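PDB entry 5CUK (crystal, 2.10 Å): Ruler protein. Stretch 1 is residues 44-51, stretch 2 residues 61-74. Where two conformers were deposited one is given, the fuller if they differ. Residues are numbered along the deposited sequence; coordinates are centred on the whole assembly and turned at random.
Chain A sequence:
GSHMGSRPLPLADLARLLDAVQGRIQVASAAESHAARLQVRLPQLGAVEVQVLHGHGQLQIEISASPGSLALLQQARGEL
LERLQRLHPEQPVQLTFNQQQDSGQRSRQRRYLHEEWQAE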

# COMPACT_ATOMS: atom_id res chain seq x y z
N GLN A 44 -14.81 -0.17 3.86
CA GLN A 44 -15.73 0.30 2.83
C GLN A 44 -15.14 0.13 1.45
O GLN A 44 -15.89 -0.10 0.51
CB GLN A 44 -16.16 1.76 3.09
CG GLN A 44 -17.11 1.94 4.30
CD GLN A 44 -18.43 1.18 4.17
OE1 GLN A 44 -18.95 0.99 3.06
NE2 GLN A 44 -18.97 0.74 5.30
N LEU A 45 -13.82 0.15 1.31
CA LEU A 45 -13.25 0.03 -0.03
C LEU A 45 -13.22 -1.39 -0.62
O LEU A 45 -12.92 -1.56 -1.81
CB LEU A 45 -11.84 0.61 -0.06
CG LEU A 45 -11.75 2.06 -0.52
CD1 LEU A 45 -12.24 3.02 0.56
CD2 LEU A 45 -10.32 2.37 -0.92
N GLY A 46 -13.54 -2.39 0.19
CA GLY A 46 -13.63 -3.75 -0.33
C GLY A 46 -12.33 -4.52 -0.32
O GLY A 46 -11.40 -4.21 0.44
N ALA A 47 -12.24 -5.56 -1.15
CA ALA A 47 -11.01 -6.35 -1.24
C ALA A 47 -9.96 -5.67 -2.11
O ALA A 47 -10.20 -5.28 -3.25
CB ALA A 47 -11.29 -7.73 -1.76
N VAL A 48 -8.78 -5.57 -1.53
CA VAL A 48 -7.67 -4.84 -2.07
C VAL A 48 -6.41 -5.79 -2.00
O VAL A 48 -6.26 -6.56 -1.05
CB VAL A 48 -7.52 -3.56 -1.24
CG1 VAL A 48 -6.14 -3.33 -0.76
CG2 VAL A 48 -8.05 -2.38 -1.99
N GLU A 49 -5.56 -5.78 -3.02
CA GLU A 49 -4.30 -6.51 -2.96
C GLU A 49 -3.16 -5.55 -2.68
O GLU A 49 -3.04 -4.53 -3.35
CB GLU A 49 -4.04 -7.25 -4.28
CG GLU A 49 -2.88 -8.24 -4.19
CD GLU A 49 -3.24 -9.50 -3.38
OE1 GLU A 49 -4.45 -9.76 -3.13
OE2 GLU A 49 -2.30 -10.22 -2.99
N VAL A 50 -2.33 -5.87 -1.68
CA VAL A 50 -1.14 -5.08 -1.41
C VAL A 50 0.10 -5.84 -1.88
O VAL A 50 0.30 -6.96 -1.52
CB VAL A 50 -0.99 -4.78 0.07
CG1 VAL A 50 0.26 -3.96 0.32
CG2 VAL A 50 -2.20 -4.03 0.56
N GLN A 51 0.93 -5.22 -2.71
CA GLN A 51 2.20 -5.82 -3.12
C GLN A 51 3.32 -4.86 -2.81
O GLN A 51 3.19 -3.66 -3.07
CB GLN A 51 2.19 -6.17 -4.63
CG GLN A 51 3.54 -6.69 -5.17
CD GLN A 51 3.72 -8.18 -4.93
OE1 GLN A 51 2.92 -8.99 -5.37
NE2 GLN A 51 4.76 -8.54 -4.19
N ILE A 61 5.46 0.07 -3.62
CA ILE A 61 4.17 -0.38 -3.05
C ILE A 61 3.11 -0.19 -4.11
O ILE A 61 2.94 0.92 -4.64
CB ILE A 61 3.80 0.39 -1.77
CG1 ILE A 61 4.88 0.20 -0.72
CG2 ILE A 61 2.40 -0.04 -1.21
CD1 ILE A 61 4.86 1.19 0.37
N GLU A 62 2.42 -1.27 -4.44
CA GLU A 62 1.32 -1.23 -5.38
C GLU A 62 0.03 -1.76 -4.75
O GLU A 62 0.01 -2.82 -4.12
CB GLU A 62 1.68 -2.04 -6.62
CG GLU A 62 0.62 -2.04 -7.69
CD GLU A 62 0.95 -3.07 -8.75
OE1 GLU A 62 1.53 -2.69 -9.79
OE2 GLU A 62 0.66 -4.27 -8.52
N ILE A 63 -1.04 -0.97 -4.87
CA ILE A 63 -2.35 -1.34 -4.38
C ILE A 63 -3.25 -1.63 -5.57
O ILE A 63 -3.35 -0.83 -6.50
CB ILE A 63 -3.01 -0.24 -3.53
CG1 ILE A 63 -2.01 0.42 -2.57
CG2 ILE A 63 -4.20 -0.81 -2.82
CD1 ILE A 63 -1.32 -0.57 -1.63
N SER A 64 -3.90 -2.78 -5.53
CA SER A 64 -4.79 -3.22 -6.58
C SER A 64 -6.17 -3.27 -5.98
O SER A 64 -6.36 -3.80 -4.86
CB SER A 64 -4.37 -4.57 -7.14
OG SER A 64 -3.02 -4.52 -7.58
N ALA A 65 -7.14 -2.71 -6.70
CA ALA A 65 -8.49 -2.57 -6.18
C ALA A 65 -9.55 -2.49 -7.29
O ALA A 65 -9.23 -2.33 -8.46
CB ALA A 65 -8.58 -1.32 -5.31
N SER A 66 -10.81 -2.55 -6.88
CA SER A 66 -11.93 -2.35 -7.80
C SER A 66 -11.83 -0.94 -8.40
O SER A 66 -11.08 -0.08 -7.89
CB SER A 66 -13.25 -2.56 -7.07
OG SER A 66 -13.55 -1.44 -6.26
N PRO A 67 -12.58 -0.71 -9.51
CA PRO A 67 -12.43 0.56 -10.24
C PRO A 67 -12.79 1.79 -9.39
O PRO A 67 -12.06 2.80 -9.40
CB PRO A 67 -13.41 0.40 -11.41
CG PRO A 67 -13.56 -1.11 -11.58
CD PRO A 67 -13.51 -1.63 -10.19
N GLY A 68 -13.87 1.68 -8.63
CA GLY A 68 -14.30 2.75 -7.76
C GLY A 68 -13.44 2.94 -6.53
O GLY A 68 -13.16 4.07 -6.15
N SER A 69 -13.02 1.85 -5.90
CA SER A 69 -12.05 1.96 -4.82
C SER A 69 -10.78 2.62 -5.36
O SER A 69 -10.17 3.47 -4.69
CB SER A 69 -11.73 0.59 -4.22
OG SER A 69 -12.88 0.01 -3.64
N LEU A 70 -10.40 2.28 -6.58
CA LEU A 70 -9.22 2.91 -7.18
C LEU A 70 -9.38 4.42 -7.20
O LEU A 70 -8.48 5.14 -6.77
CB LEU A 70 -8.96 2.40 -8.60
CG LEU A 70 -7.48 2.07 -8.82
CD1 LEU A 70 -6.89 1.52 -7.53
CD2 LEU A 70 -7.25 1.10 -9.99
N ALA A 71 -10.54 4.89 -7.67
CA ALA A 71 -10.75 6.32 -7.81
C ALA A 71 -10.56 7.00 -6.46
O ALA A 71 -10.00 8.08 -6.39
CB ALA A 71 -12.14 6.61 -8.36
N LEU A 72 -11.02 6.36 -5.40
CA LEU A 72 -10.85 6.91 -4.08
C LEU A 72 -9.37 6.93 -3.70
O LEU A 72 -8.90 7.88 -3.06
CB LEU A 72 -11.64 6.11 -3.07
CG LEU A 72 -13.16 6.23 -3.18
CD1 LEU A 72 -13.81 5.34 -2.16
CD2 LEU A 72 -13.57 7.67 -2.97
N LEU A 73 -8.63 5.90 -4.10
CA LEU A 73 -7.20 5.87 -3.75
C LEU A 73 -6.44 6.98 -4.48
O LEU A 73 -5.65 7.70 -3.88
CB LEU A 73 -6.59 4.49 -4.08
CG LEU A 73 -7.23 3.33 -3.29
CD1 LEU A 73 -6.72 1.98 -3.81
CD2 LEU A 73 -6.93 3.49 -1.81
N GLN A 74 -6.72 7.15 -5.78
CA GLN A 74 -6.05 8.17 -6.58
C GLN A 74 -6.39 9.56 -6.11
O GLN A 74 -5.53 10.43 -6.09
CB GLN A 74 -6.41 8.02 -8.06
CG GLN A 74 -6.62 6.57 -8.47
CD GLN A 74 -6.07 6.25 -9.84
OE1 GLN A 74 -4.86 6.23 -10.04
NE2 GLN A 74 -6.96 5.97 -10.80
O HOH W 1 -11.59 -3.14 -4.45

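An antiparallel strand pair often sets apolar side chains on one face and more polar ones on the other, while its backbone holds the strands in register, and the Ruler protein gives a compact example. At the start of stretch 1, Leu 45 does two jobs. Its carbonyl accepts a very short hydrogen bond from the first turn of the helix, Ser 69 OG to Leu 45 O at 2.4 Å, while its buried side chain reaches the same helix, with Leu 45 CD1 3.9 Å from Leu 72 CD1 and Leu 45 CD2 3.7 Å from Leu 73 CD2. Gly 46 follows with backbone angles that would jam a CB against the preceding carbonyl. At Ala 47 a water links the strand to the N-cap of the helix, donating to Ala 47 O (2.8 Å) and accepting from Ser 66 N (2.6 Å). Branched Val 48 then fills the interior, its CG2 3.5 Å from Ala 65 CB and its CG1 3.8 Å from Ile 63 CG2. Glu 49 pairs with Ser 64 through two backbone bonds, Glu 49 N to Ser 64 O (2.8 Å) and Ser 64 N to Glu 49 O (2.9 Å). Buried Val 50 shares a face with Ile 63, Val 50 CG2 lying 4.2 Å from Ile 63 CD1, without such bonds. Gln 51 restores them with Glu 62; both side chains, like that of Glu 49, are partly exposed beside small, buried Ser 64, which suits their polar ends.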